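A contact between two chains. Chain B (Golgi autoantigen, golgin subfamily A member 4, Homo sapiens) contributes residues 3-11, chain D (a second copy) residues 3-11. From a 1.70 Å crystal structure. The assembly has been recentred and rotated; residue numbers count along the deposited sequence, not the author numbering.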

# COMPACT_ATOMS: atom_id res chain seq x y z
N GLU B 3 15.89 2.24 2.11
CA GLU B 3 14.41 2.11 1.89
C GLU B 3 13.79 1.03 2.79
O GLU B 3 14.35 -0.05 2.95
N PRO B 4 12.62 1.32 3.38
CA PRO B 4 11.86 0.29 4.10
C PRO B 4 11.66 -0.96 3.22
O PRO B 4 11.30 -0.85 2.05
N THR B 5 11.93 -2.13 3.80
CA THR B 5 11.70 -3.41 3.15
C THR B 5 10.28 -3.51 2.64
O THR B 5 10.00 -4.16 1.63
N GLU B 6 9.36 -2.87 3.37
CA GLU B 6 7.94 -2.97 3.06
C GLU B 6 7.59 -2.30 1.74
O GLU B 6 6.61 -2.69 1.10
N PHE B 7 8.37 -1.32 1.31
CA PHE B 7 8.08 -0.60 0.07
C PHE B 7 8.26 -1.45 -1.15
O PHE B 7 7.43 -1.41 -2.05
N GLU B 8 9.36 -2.19 -1.20
CA GLU B 8 9.59 -3.14 -2.27
C GLU B 8 8.49 -4.21 -2.30
O GLU B 8 7.96 -4.55 -3.34
N TYR B 9 8.15 -4.70 -1.12
CA TYR B 9 7.12 -5.73 -1.00
C TYR B 9 5.79 -5.17 -1.47
O TYR B 9 5.13 -5.75 -2.30
N LEU B 10 5.44 -3.99 -0.97
CA LEU B 10 4.18 -3.33 -1.31
C LEU B 10 4.04 -2.98 -2.78
O LEU B 10 2.93 -3.01 -3.30
N ARG B 11 5.14 -2.66 -3.47
CA ARG B 11 5.10 -2.37 -4.90
C ARG B 11 4.75 -3.58 -5.75
O ARG B 11 3.98 -3.48 -6.70
N GLU D 3 7.75 3.93 13.16
CA GLU D 3 7.25 3.53 11.82
C GLU D 3 7.50 4.67 10.85
O GLU D 3 7.26 5.84 11.20
N PRO D 4 7.92 4.36 9.61
CA PRO D 4 8.01 5.43 8.61
C PRO D 4 6.61 6.05 8.47
O PRO D 4 5.59 5.34 8.50
N THR D 5 6.56 7.37 8.35
CA THR D 5 5.29 8.10 8.37
C THR D 5 4.50 7.84 7.10
O THR D 5 3.29 8.08 7.05
N GLU D 6 5.18 7.33 6.07
CA GLU D 6 4.50 6.92 4.86
C GLU D 6 3.46 5.85 5.15
O GLU D 6 2.47 5.82 4.47
N PHE D 7 3.65 5.01 6.17
CA PHE D 7 2.66 3.99 6.50
C PHE D 7 1.33 4.58 6.93
O PHE D 7 0.29 4.17 6.43
N GLU D 8 1.35 5.53 7.86
CA GLU D 8 0.12 6.21 8.25
C GLU D 8 -0.54 6.88 7.02
O GLU D 8 -1.75 6.80 6.80
N TYR D 9 0.30 7.52 6.21
CA TYR D 9 -0.18 8.24 5.05
C TYR D 9 -0.89 7.24 4.10
O TYR D 9 -2.03 7.46 3.71
N LEU D 10 -0.25 6.12 3.83
CA LEU D 10 -0.79 5.12 2.91
C LEU D 10 -2.06 4.45 3.45
O LEU D 10 -2.94 4.10 2.66
N ARG D 11 -2.18 4.28 4.77
CA ARG D 11 -3.40 3.70 5.34
C ARG D 11 -4.64 4.51 4.99
O ARG D 11 -5.68 3.95 4.66

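The two stretches are equivalent segments of two copies of the protein, and their side chains meet in near-symmetric pairs. Each stretch runs from a short extended lead into a helix that continues later in the chain. The two helices point roughly the same way, at 32° to each other, and their axes come no closer than 11.9 Å. That is a wide gap for helices, so side chains must bridge it. Together the stretches bury 309 Å².

Apolar packing forms the centre of the contact, and like meets like at three levels. At the start, Pro4(B) and Pro4(D) both point toward the other chain, and their CG atoms lie 4.2 Å apart. The two rings differ in pucker: C-gamma exo in Pro4(B), endo in Pro4(D). Further along, Leu10(B) and Leu10(D) also point toward each other. Both have chi1 in m and chi2 in t, and CD1 of Leu10(B) is 4.3 Å from CD1 of Leu10(D). Both leucines are buried in the assembly.

Between these levels sit the two phenylalanines, which have the largest covered areas, 66 Å² for Phe7(B) and 69 Å² for Phe7(D). Their CA-to-CB bonds point sideways, but the ends of the rings come nearer to the partner chain. Chi1 is m in Phe7(B), at -82°, and lies between wells in Phe7(D), at -97°. Chi2 is almost the same in both, 35° and 36°. CE1 of Phe7(B) is 4.3 Å from CE1 of Phe7(D). Each of these atoms lies near the plane of the other ring, at its edge, so the rings meet edge to edge rather than stacking.

The glutamates at position 6 flank the rings. Both point toward the other stretch, with chi1 in m and chi2 between wells, at 108° in Glu6(B) and 105° in Glu6(D). The two meet the opposing phenylalanine differently. CB of Glu6(B) lies 3.4 Å from CZ of Phe7(D), at the ring edge, so the closest approach is made by carbon. On the other side, OE2 of Glu6(D) lies 3.6 Å from CZ of Phe7(B), in an oblique position. Here a carboxylate oxygen makes the closest approach.

No hydrogen bond crosses between the stretches. The salt bridges among these residues form within each stretch, by residues that do not touch the other stretch; NH1 of Arg11(B) and of Arg11(D) is also hydrogen-bonded elsewhere in the structure. Arg11(B) makes a two-pronged salt bridge with Glu3(B): NH1 is 3.2 Å from OE2 of Glu3(B), and NH2 is 3.2 Å from OE1 of Glu3(B). This ties the lead segment to the helix. Arg11(D) has two acidic partners. Its NH2 lies 3.0 Å from OE2 of Glu3(D) and 2.8 Å from OE1 of Glu8(D), and its NE is 3.3 Å from the same Glu8(D) OE1. In both arginines chi1 is m, chi2 t and chi3 m. Tyr9(B) and Tyr9(D) do not reach across; their hydroxyls are hydrogen-bonded elsewhere in the structure.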

# COMPACT_ATOMS: atom_id res chain seq x y z
CB GLU B 3 14.09 1.77 0.42
CG GLU B 3 12.68 2.18 0.00
CD GLU B 3 12.30 1.75 -1.41
OE1 GLU B 3 12.49 0.57 -1.78
OE2 GLU B 3 11.78 2.61 -2.15
CB PRO B 4 10.53 0.97 4.39
CG PRO B 4 10.84 2.42 4.41
CD PRO B 4 11.95 2.63 3.42
CB THR B 5 11.95 -4.55 4.19
OG1 THR B 5 13.33 -4.59 4.55
CG2 THR B 5 11.69 -5.94 3.60
CB GLU B 6 7.11 -2.42 4.22
CG GLU B 6 7.01 -3.39 5.40
CD GLU B 6 7.81 -2.97 6.63
OE1 GLU B 6 8.83 -2.24 6.47
OE2 GLU B 6 7.41 -3.37 7.74
CB PHE B 7 8.97 0.63 -0.09
CG PHE B 7 8.50 1.84 0.65
CD1 PHE B 7 7.87 1.72 1.89
CD2 PHE B 7 8.69 3.10 0.12
CE1 PHE B 7 7.45 2.83 2.57
CE2 PHE B 7 8.27 4.23 0.81
CZ PHE B 7 7.65 4.09 2.04
CB GLU B 8 10.94 -3.82 -2.08
CG GLU B 8 11.44 -4.55 -3.32
CD GLU B 8 12.90 -5.01 -3.19
OE1 GLU B 8 13.62 -4.54 -2.25
OE2 GLU B 8 13.34 -5.82 -4.04
CB TYR B 9 7.03 -6.21 0.45
CG TYR B 9 6.22 -7.46 0.59
CD1 TYR B 9 6.83 -8.70 0.60
CD2 TYR B 9 4.86 -7.41 0.66
CE1 TYR B 9 6.08 -9.87 0.74
CE2 TYR B 9 4.09 -8.58 0.78
CZ TYR B 9 4.71 -9.79 0.80
OH TYR B 9 3.97 -10.92 0.92
CB LEU B 10 3.97 -2.05 -0.48
CG LEU B 10 3.27 -2.12 0.88
CD1 LEU B 10 3.04 -0.73 1.38
CD2 LEU B 10 1.93 -2.83 0.78
CB ARG B 11 6.45 -1.80 -5.40
CG ARG B 11 6.66 -0.32 -5.10
CD ARG B 11 7.78 0.32 -5.95
NE ARG B 11 9.09 -0.24 -5.62
CZ ARG B 11 9.89 0.19 -4.66
NH1 ARG B 11 9.55 1.21 -3.89
NH2 ARG B 11 11.05 -0.42 -4.45
CB GLU D 3 5.70 3.34 11.86
CG GLU D 3 5.05 2.09 11.27
CD GLU D 3 3.51 2.19 11.26
OE1 GLU D 3 2.82 1.12 11.13
OE2 GLU D 3 2.97 3.35 11.36
CB PRO D 4 8.46 4.69 7.34
CG PRO D 4 8.21 3.24 7.59
CD PRO D 4 8.26 3.04 9.07
CB THR D 5 5.49 9.63 8.64
OG1 THR D 5 5.76 10.34 7.42
CG2 THR D 5 6.72 9.91 9.52
CB GLU D 6 5.48 6.42 3.79
CG GLU D 6 6.28 7.55 3.15
CD GLU D 6 7.73 7.59 3.62
OE1 GLU D 6 7.94 7.69 4.86
OE2 GLU D 6 8.66 7.51 2.77
CB PHE D 7 3.17 3.03 7.56
CG PHE D 7 3.73 1.76 6.99
CD1 PHE D 7 4.44 1.78 5.80
CD2 PHE D 7 3.51 0.54 7.63
CE1 PHE D 7 4.93 0.58 5.25
CE2 PHE D 7 4.00 -0.65 7.11
CZ PHE D 7 4.71 -0.64 5.92
CB GLU D 8 0.38 7.25 9.36
CG GLU D 8 -0.87 7.96 9.85
CD GLU D 8 -1.85 7.11 10.68
OE1 GLU D 8 -1.55 5.94 11.02
OE2 GLU D 8 -2.94 7.62 11.02
CB TYR D 9 1.00 8.97 4.38
CG TYR D 9 0.56 10.01 3.37
CD1 TYR D 9 0.44 11.36 3.71
CD2 TYR D 9 0.26 9.64 2.06
CE1 TYR D 9 0.02 12.30 2.77
CE2 TYR D 9 -0.15 10.57 1.12
CZ TYR D 9 -0.27 11.89 1.48
OH TYR D 9 -0.70 12.77 0.53
CB LEU D 10 0.27 4.07 2.57
CG LEU D 10 1.35 4.56 1.61
CD1 LEU D 10 2.52 3.58 1.54
CD2 LEU D 10 0.71 4.84 0.25
CB ARG D 11 -3.33 3.60 6.87
CG ARG D 11 -2.57 2.41 7.34
CD ARG D 11 -2.77 2.15 8.80
NE ARG D 11 -1.91 3.00 9.61
CZ ARG D 11 -0.64 2.77 9.86
NH1 ARG D 11 -0.01 1.72 9.35
NH2 ARG D 11 0.04 3.61 10.62